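Local coordinates for protein uncharacterized peptidase Lmo0363 (Listeria monocytogenes, PDB 3L4E) that is an uncharacterised member of the peptidase S51 family, similar to peptidase E, and probably acts as a serine-type peptidase, at residues Ile65-Thr74 and Glu96-Leu105; Ala123-Ile133 and Tyr148-Leu159. All coordinates share one frame; numbering follows the deposited sequence. Where two conformers were deposited one is given.

Interaction 1. Residues Ile65-Thr74 and Glu96-Leu105; sequences IATESLGEIT and ELKRTGADKL
Glu96 begins the contact: chi1 of -62° lays its CG against Ala66 CB at 4.0 Å, and the bend at chi2 (-56°) then brings the carboxylate round so that OE1 lies beside Ala66 CA. Its backbone oxygen faces CG2 of Ile65. Leu97 starts off turned from the other segment, yet its CD2 returns to meet CG1 of Ile65, 3.9 Å away, a buried aliphatic pair. Arg99 reaches along the outer side and grips Glu96 OE1 side-on, NE and NH2 each 3.0 Å from that one atom and both holding it near the guanidinium plane. The salt bridge steadies the long arginine chain so that NH2 also meets the water that donates to Ile65 O and Glu68 O; the carbonyl of Ala66 lies 3.1 Å from NH2, at an angle too poor for a bond. Helix 90-100 and the start of helix 102-111 pack both on the loop before helix 70-79 and on the first turns of that helix, on the flank of the alpha/beta fold; Ser69 N-caps helix 70-79 through Glu72 N. Buried Thr100 has its hydroxyl satisfied within its own segment, giving to Glu96 O and accepting from Ala102 N in an ST turn. Its CB and CG2 are left to pack on Leu70 CD2 and Ile73 CD1, while Ile65 CG2 lies against Thr100 OG1 (3.5 Å) and CG2. Gly101, with positive phi, closes helix 90-100 in a Schellman motif. Ala102, whose side chain is a single methyl, sets CB 3.9 Å from Ile73 CG2, and Leu105, in one conformer, crosses Thr74 with CD1 against OG1.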
# COMPACT_ATOMS: atom_id res chain seq x y z
N ILE A 65 -8.79 8.95 -4.25
CA ILE A 65 -8.90 8.65 -5.68
C ILE A 65 -10.35 8.47 -6.12
O ILE A 65 -10.68 8.74 -7.27
CB ILE A 65 -8.13 7.36 -6.02
CG1 ILE A 65 -6.67 7.48 -5.58
CG2 ILE A 65 -8.24 7.02 -7.51
CD1 ILE A 65 -5.95 8.66 -6.18
N ALA A 66 -11.20 8.02 -5.22
CA ALA A 66 -12.59 7.72 -5.57
C ALA A 66 -13.43 8.96 -5.84
O ALA A 66 -14.44 8.89 -6.53
CB ALA A 66 -13.24 6.87 -4.48
N THR A 67 -13.00 10.11 -5.31
CA THR A 67 -13.85 11.30 -5.34
C THR A 67 -13.22 12.55 -5.97
O THR A 67 -13.94 13.48 -6.34
CB THR A 67 -14.33 11.67 -3.92
OG1 THR A 67 -13.21 11.94 -3.08
CG2 THR A 67 -15.15 10.54 -3.33
N GLU A 68 -11.90 12.59 -6.09
CA GLU A 68 -11.24 13.80 -6.58
C GLU A 68 -10.94 13.79 -8.07
O GLU A 68 -10.71 12.73 -8.67
CB GLU A 68 -9.99 14.11 -5.74
CG GLU A 68 -10.34 14.49 -4.31
CD GLU A 68 -9.13 14.83 -3.47
OE1 GLU A 68 -8.49 13.90 -2.95
OE2 GLU A 68 -8.82 16.03 -3.33
N SER A 69 -10.94 14.98 -8.68
CA SER A 69 -10.69 15.14 -10.10
C SER A 69 -9.30 14.63 -10.46
O SER A 69 -8.44 14.50 -9.59
CB SER A 69 -10.79 16.62 -10.49
OG SER A 69 -9.71 17.35 -9.94
N LEU A 70 -9.08 14.33 -11.74
CA LEU A 70 -7.75 13.89 -12.17
C LEU A 70 -6.75 15.02 -12.01
O LEU A 70 -5.56 14.78 -11.80
CB LEU A 70 -7.77 13.38 -13.61
CG LEU A 70 -7.77 11.86 -13.75
CD1 LEU A 70 -6.57 11.24 -13.03
CD2 LEU A 70 -9.08 11.28 -13.22
N GLY A 71 -7.24 16.26 -12.12
CA GLY A 71 -6.39 17.42 -11.92
C GLY A 71 -5.77 17.41 -10.54
O GLY A 71 -4.57 17.63 -10.39
N GLU A 72 -6.59 17.16 -9.53
CA GLU A 72 -6.13 17.14 -8.15
C GLU A 72 -5.25 15.93 -7.88
O GLU A 72 -4.26 16.02 -7.15
CB GLU A 72 -7.33 17.14 -7.20
CG GLU A 72 -6.99 17.57 -5.78
CD GLU A 72 -6.52 19.01 -5.72
OE1 GLU A 72 -5.79 19.37 -4.78
OE2 GLU A 72 -6.89 19.80 -6.63
N ILE A 73 -5.61 14.79 -8.47
CA ILE A 73 -4.83 13.57 -8.32
C ILE A 73 -3.44 13.78 -8.91
O ILE A 73 -2.43 13.49 -8.27
CB ILE A 73 -5.51 12.37 -9.01
CG1 ILE A 73 -6.82 12.02 -8.29
CG2 ILE A 73 -4.57 11.17 -9.07
CD1 ILE A 73 -7.63 10.92 -8.98
N THR A 74 -3.39 14.30 -10.13
CA THR A 74 -2.13 14.55 -10.81
C THR A 74 -1.25 15.53 -10.02
O THR A 74 -0.07 15.28 -9.81
CB THR A 74 -2.35 15.11 -12.23
OG1 THR A 74 -3.09 14.16 -13.00
CG2 THR A 74 -1.02 15.37 -12.91
N GLU A 96 -10.55 1.86 -8.34
CA GLU A 96 -10.54 3.32 -8.42
C GLU A 96 -9.26 3.86 -9.06
O GLU A 96 -9.30 4.83 -9.82
CB GLU A 96 -10.81 3.93 -7.04
CG GLU A 96 -12.18 3.55 -6.48
CD GLU A 96 -13.33 3.93 -7.43
OE1 GLU A 96 -13.49 5.13 -7.73
OE2 GLU A 96 -14.07 3.03 -7.87
N LEU A 97 -8.13 3.21 -8.78
CA LEU A 97 -6.88 3.58 -9.44
C LEU A 97 -6.96 3.38 -10.95
O LEU A 97 -6.50 4.23 -11.72
CB LEU A 97 -5.71 2.79 -8.87
CG LEU A 97 -5.27 3.12 -7.44
CD1 LEU A 97 -4.20 2.15 -6.98
CD2 LEU A 97 -4.75 4.56 -7.31
N LYS A 98 -7.54 2.27 -11.40
CA LYS A 98 -7.68 2.05 -12.84
C LYS A 98 -8.70 3.00 -13.48
O LYS A 98 -8.46 3.53 -14.57
CB LYS A 98 -8.06 0.59 -13.14
CG LYS A 98 -6.97 -0.41 -12.84
CD LYS A 98 -7.36 -1.78 -13.38
CE LYS A 98 -6.25 -2.80 -13.18
NZ LYS A 98 -6.59 -4.10 -13.83
N ARG A 99 -9.83 3.21 -12.82
CA ARG A 99 -10.89 4.06 -13.35
C ARG A 99 -10.40 5.46 -13.68
O ARG A 99 -10.83 6.08 -14.66
CB ARG A 99 -12.07 4.17 -12.38
CG ARG A 99 -13.09 5.21 -12.83
CD ARG A 99 -14.23 5.43 -11.84
NE ARG A 99 -13.81 6.01 -10.57
CZ ARG A 99 -13.66 7.31 -10.33
NH1 ARG A 99 -13.86 8.21 -11.29
NH2 ARG A 99 -13.28 7.73 -9.13
N THR A 100 -9.50 5.97 -12.84
CA THR A 100 -9.01 7.34 -12.99
C THR A 100 -7.75 7.40 -13.82
O THR A 100 -7.32 8.47 -14.22
CB THR A 100 -8.69 7.95 -11.62
OG1 THR A 100 -7.75 7.12 -10.93
CG2 THR A 100 -9.95 8.08 -10.79
N GLY A 101 -7.14 6.24 -14.07
CA GLY A 101 -5.86 6.20 -14.73
C GLY A 101 -4.73 6.61 -13.79
O GLY A 101 -3.62 6.91 -14.24
N ALA A 102 -5.01 6.62 -12.49
CA ALA A 102 -4.01 7.04 -11.50
C ALA A 102 -2.97 5.96 -11.22
O ALA A 102 -1.89 6.24 -10.72
CB ALA A 102 -4.70 7.47 -10.21
N ASP A 103 -3.30 4.71 -11.54
CA ASP A 103 -2.30 3.66 -11.44
C ASP A 103 -1.07 4.07 -12.24
O ASP A 103 0.07 3.91 -11.79
CB ASP A 103 -2.86 2.30 -11.89
CG ASP A 103 -3.36 2.30 -13.34
OD1 ASP A 103 -3.78 3.35 -13.86
OD2 ASP A 103 -3.36 1.22 -13.95
N LYS A 104 -1.31 4.67 -13.40
CA LYS A 104 -0.25 5.16 -14.27
C LYS A 104 0.56 6.29 -13.64
O LYS A 104 1.79 6.31 -13.74
CB LYS A 104 -0.84 5.63 -15.60
CG LYS A 104 -0.01 5.28 -16.83
CD LYS A 104 -0.17 3.82 -17.21
CE LYS A 104 0.66 2.90 -16.32
NZ LYS A 104 0.30 1.48 -16.52
N LEU A 105 -0.14 7.22 -12.99
CA LEU A 105 0.51 8.38 -12.38
C LEU A 105 1.38 7.97 -11.19
O LEU A 105 2.40 8.61 -10.90
CB LEU A 105 -0.54 9.39 -11.94
CG LEU A 105 -1.40 9.89 -13.09
CD1 LEU A 105 -2.50 10.81 -12.58
CD2 LEU A 105 -0.53 10.61 -14.11
O HOH W 1 -12.28 10.48 -8.97

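Interaction 2. Residues Ala123-Ile133 and Tyr148-Leu159; sequences AVITSPNIAYI and YDALNLVDFSTL
Ile125 O receives Leu151 N at 2.9 Å, the first of a run of backbone hydrogen bonds that stitch the two loops together. Thr126 O takes both Leu153 N and Val154 N, from opposite faces of its carbonyl plane; Ser127 O takes Asn152 N, and Pro128 O takes Ala150 N. Ile130 N gives to Tyr148 O, flanking the single beta bridge between Asn129 and Asp149.

Side-chain polar bonds add to these. With CG anti to its backbone N (chi1 175°), Asn129 sends ND2 to Asp149 OD1, 3.0 Å away and almost straight at 174°, while its OD1 accepts Ala131 N in an Asx turn. Tyr132 OH donates to Thr158 O at 2.7 Å. Water joins Thr126 OG1 to Phe156 O and Thr158 N.

Apolar contacts fill the rest. Ser157 CB sits over one face of the Tyr132 ring, 3.8 Å from its centroid, a CH-pi contact. Ala150 CB rests against the carbonyl oxygens of Ile125 and Ser127 and touches Ile130 CG2 at 3.8 Å. Ile125 CD1 meets Leu151 CD1, and Ile133 CD1 meets Leu159 CD1.

Because main-chain groups supply most of the bonds, two largely irregular segments are held in register by their own peptide groups, consistent with a fixed course for the chain between Ser120 and His161, the probable charge-relay residues.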
# COMPACT_ATOMS: atom_id res chain seq x y z
N ALA A 123 0.08 -2.62 -0.25
CA ALA A 123 1.18 -3.51 -0.62
C ALA A 123 0.74 -4.54 -1.66
O ALA A 123 1.49 -4.87 -2.59
CB ALA A 123 1.74 -4.23 0.61
N VAL A 124 -0.46 -5.08 -1.49
CA VAL A 124 -0.94 -6.11 -2.40
C VAL A 124 -0.97 -5.60 -3.85
O VAL A 124 -0.63 -6.35 -4.78
CB VAL A 124 -2.32 -6.67 -1.96
CG1 VAL A 124 -2.90 -7.62 -3.01
CG2 VAL A 124 -2.20 -7.37 -0.62
N ILE A 125 -1.36 -4.34 -4.06
CA ILE A 125 -1.44 -3.83 -5.44
C ILE A 125 -0.08 -3.64 -6.14
O ILE A 125 -0.04 -3.36 -7.34
CB ILE A 125 -2.28 -2.51 -5.57
CG1 ILE A 125 -1.63 -1.37 -4.79
CG2 ILE A 125 -3.71 -2.74 -5.14
CD1 ILE A 125 -2.23 -0.01 -5.16
N THR A 126 1.03 -3.81 -5.41
CA THR A 126 2.34 -3.79 -6.06
C THR A 126 2.63 -5.08 -6.83
O THR A 126 3.53 -5.12 -7.66
CB THR A 126 3.51 -3.54 -5.08
OG1 THR A 126 3.64 -4.65 -4.18
CG2 THR A 126 3.30 -2.26 -4.28
N SER A 127 1.86 -6.13 -6.55
CA SER A 127 2.03 -7.43 -7.21
C SER A 127 1.55 -7.41 -8.66
O SER A 127 0.93 -6.45 -9.11
CB SER A 127 1.24 -8.50 -6.45
OG SER A 127 -0.15 -8.33 -6.66
N PRO A 128 1.85 -8.48 -9.40
CA PRO A 128 1.35 -8.55 -10.78
C PRO A 128 -0.17 -8.63 -10.88
O PRO A 128 -0.75 -8.11 -11.83
CB PRO A 128 1.97 -9.86 -11.31
CG PRO A 128 3.18 -10.08 -10.44
CD PRO A 128 2.77 -9.58 -9.08
N ASN A 129 -0.82 -9.27 -9.91
CA ASN A 129 -2.25 -9.56 -10.01
C ASN A 129 -2.81 -9.87 -8.62
O ASN A 129 -2.21 -10.65 -7.87
CB ASN A 129 -2.48 -10.73 -10.98
CG ASN A 129 -3.93 -11.18 -11.04
OD1 ASN A 129 -4.43 -11.82 -10.12
ND2 ASN A 129 -4.61 -10.85 -12.14
N ILE A 130 -3.94 -9.27 -8.27
CA ILE A 130 -4.44 -9.36 -6.89
C ILE A 130 -5.48 -10.45 -6.65
O ILE A 130 -6.10 -10.48 -5.59
CB ILE A 130 -4.99 -8.00 -6.39
CG1 ILE A 130 -6.24 -7.59 -7.19
CG2 ILE A 130 -3.92 -6.93 -6.50
CD1 ILE A 130 -6.97 -6.38 -6.60
N ALA A 131 -5.67 -11.34 -7.62
CA ALA A 131 -6.67 -12.39 -7.45
C ALA A 131 -6.45 -13.18 -6.16
O ALA A 131 -7.42 -13.57 -5.50
CB ALA A 131 -6.68 -13.32 -8.67
N TYR A 132 -5.19 -13.39 -5.80
CA TYR A 132 -4.86 -14.22 -4.64
C TYR A 132 -5.40 -13.67 -3.31
O TYR A 132 -5.46 -14.40 -2.32
CB TYR A 132 -3.34 -14.42 -4.54
CG TYR A 132 -2.55 -13.17 -4.16
CD1 TYR A 132 -2.15 -12.94 -2.85
CD2 TYR A 132 -2.20 -12.23 -5.12
CE1 TYR A 132 -1.42 -11.81 -2.51
CE2 TYR A 132 -1.48 -11.10 -4.79
CZ TYR A 132 -1.09 -10.89 -3.48
OH TYR A 132 -0.36 -9.77 -3.16
N ILE A 133 -5.78 -12.40 -3.29
CA ILE A 133 -6.22 -11.77 -2.05
C ILE A 133 -7.74 -11.86 -1.84
O ILE A 133 -8.26 -11.38 -0.84
CB ILE A 133 -5.71 -10.30 -1.93
CG1 ILE A 133 -5.41 -9.92 -0.47
CG2 ILE A 133 -6.69 -9.32 -2.56
CD1 ILE A 133 -4.27 -10.71 0.14
N TYR A 148 -7.85 -8.24 -12.66
CA TYR A 148 -7.18 -8.07 -11.38
C TYR A 148 -5.68 -7.78 -11.51
O TYR A 148 -4.97 -7.72 -10.51
CB TYR A 148 -7.47 -9.27 -10.47
CG TYR A 148 -8.95 -9.40 -10.15
CD1 TYR A 148 -9.76 -8.26 -10.06
CD2 TYR A 148 -9.55 -10.64 -9.94
CE1 TYR A 148 -11.11 -8.36 -9.77
CE2 TYR A 148 -10.90 -10.74 -9.65
CZ TYR A 148 -11.68 -9.59 -9.56
OH TYR A 148 -13.02 -9.67 -9.27
N ASP A 149 -5.20 -7.59 -12.74
CA ASP A 149 -3.81 -7.17 -12.95
C ASP A 149 -3.55 -5.85 -12.25
O ASP A 149 -4.35 -4.92 -12.36
CB ASP A 149 -3.50 -7.02 -14.43
CG ASP A 149 -3.32 -8.34 -15.12
OD1 ASP A 149 -3.35 -9.39 -14.44
OD2 ASP A 149 -3.14 -8.32 -16.36
N ALA A 150 -2.43 -5.76 -11.54
CA ALA A 150 -2.15 -4.59 -10.70
C ALA A 150 -0.91 -3.81 -11.15
O ALA A 150 -0.59 -3.79 -12.34
CB ALA A 150 -2.05 -5.02 -9.24
N LEU A 151 -0.22 -3.16 -10.21
CA LEU A 151 0.89 -2.27 -10.57
C LEU A 151 2.09 -3.04 -11.13
O LEU A 151 2.87 -2.50 -11.91
CB LEU A 151 1.34 -1.41 -9.39
CG LEU A 151 0.29 -0.50 -8.76
CD1 LEU A 151 0.88 0.24 -7.56
CD2 LEU A 151 -0.27 0.48 -9.77
N ASN A 152 2.24 -4.29 -10.72
CA ASN A 152 3.29 -5.13 -11.27
C ASN A 152 4.66 -4.49 -11.07
O ASN A 152 5.52 -4.54 -11.95
CB ASN A 152 3.02 -5.38 -12.76
CG ASN A 152 3.85 -6.51 -13.32
OD1 ASN A 152 4.26 -7.42 -12.60
ND2 ASN A 152 4.08 -6.48 -14.62
N LEU A 153 4.85 -3.87 -9.91
CA LEU A 153 6.13 -3.25 -9.56
C LEU A 153 7.16 -4.29 -9.16
O LEU A 153 8.35 -4.10 -9.36
CB LEU A 153 5.95 -2.27 -8.40
CG LEU A 153 5.38 -0.90 -8.77
CD1 LEU A 153 4.67 -0.29 -7.57
CD2 LEU A 153 6.48 -0.00 -9.28
N VAL A 154 6.69 -5.38 -8.56
CA VAL A 154 7.57 -6.46 -8.15
C VAL A 154 7.01 -7.77 -8.68
O VAL A 154 5.81 -7.89 -8.94
CB VAL A 154 7.73 -6.53 -6.62
CG1 VAL A 154 8.51 -5.32 -6.11
CG2 VAL A 154 6.38 -6.65 -5.94
N ASP A 155 7.87 -8.76 -8.84
CA ASP A 155 7.44 -10.03 -9.38
C ASP A 155 6.70 -10.84 -8.31
O ASP A 155 5.98 -11.78 -8.62
CB ASP A 155 8.63 -10.82 -9.93
CG ASP A 155 9.26 -10.15 -11.14
OD1 ASP A 155 8.62 -9.24 -11.73
OD2 ASP A 155 10.38 -10.55 -11.52
N PHE A 156 6.87 -10.45 -7.05
CA PHE A 156 6.27 -11.21 -5.96
C PHE A 156 4.91 -10.67 -5.49
O PHE A 156 4.56 -9.51 -5.74
CB PHE A 156 7.25 -11.37 -4.78
CG PHE A 156 7.69 -10.06 -4.16
CD1 PHE A 156 6.92 -9.45 -3.18
CD2 PHE A 156 8.88 -9.47 -4.53
CE1 PHE A 156 7.33 -8.27 -2.58
CE2 PHE A 156 9.30 -8.28 -3.94
CZ PHE A 156 8.52 -7.68 -2.97
N SER A 157 4.17 -11.54 -4.80
CA SER A 157 2.82 -11.22 -4.33
C SER A 157 2.76 -11.13 -2.81
O SER A 157 2.68 -12.14 -2.11
CB SER A 157 1.83 -12.28 -4.82
OG SER A 157 1.82 -12.36 -6.24
N THR A 158 2.80 -9.90 -2.31
CA THR A 158 2.86 -9.67 -0.87
C THR A 158 1.59 -10.15 -0.19
O THR A 158 0.49 -9.83 -0.62
CB THR A 158 3.11 -8.19 -0.56
OG1 THR A 158 4.30 -7.76 -1.23
CG2 THR A 158 3.26 -7.97 0.94
N LEU A 159 1.76 -10.92 0.88
CA LEU A 159 0.64 -11.46 1.63
C LEU A 159 0.69 -10.92 3.06
O LEU A 159 1.46 -11.41 3.88
CB LEU A 159 0.68 -12.99 1.63
CG LEU A 159 -0.48 -13.69 2.34
CD1 LEU A 159 -1.81 -13.29 1.72
CD2 LEU A 159 -0.28 -15.19 2.26
O HOH W 2 3.73 -7.53 -3.99
O HOH W 3 0.05 -11.75 -8.08

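Overall arrangement
The two contacts follow one another along the chain, interaction 1 closing before interaction 2 opens, and their centres lie about 19 Å apart. Helices 90-100 and 102-111 link them: Ile125 and Ile130 of interaction 2 pack on helix 90-100, Leu151 and Leu153 on helix 102-111, and Leu97 serves both contacts. Direct touches join the pair, with Leu97 CD1 3.4 Å from Ile125 CD1 and Asp103 meeting Leu151. Interaction 1 lies at the periphery, away from the annotated sites, whereas interaction 2 starts in helix 121-124, just after strand 115-119 of the central sheet and the probable nucleophile Ser120, and ends near His161. Together they continue the packing from the outer helices inward to the probable catalytic region.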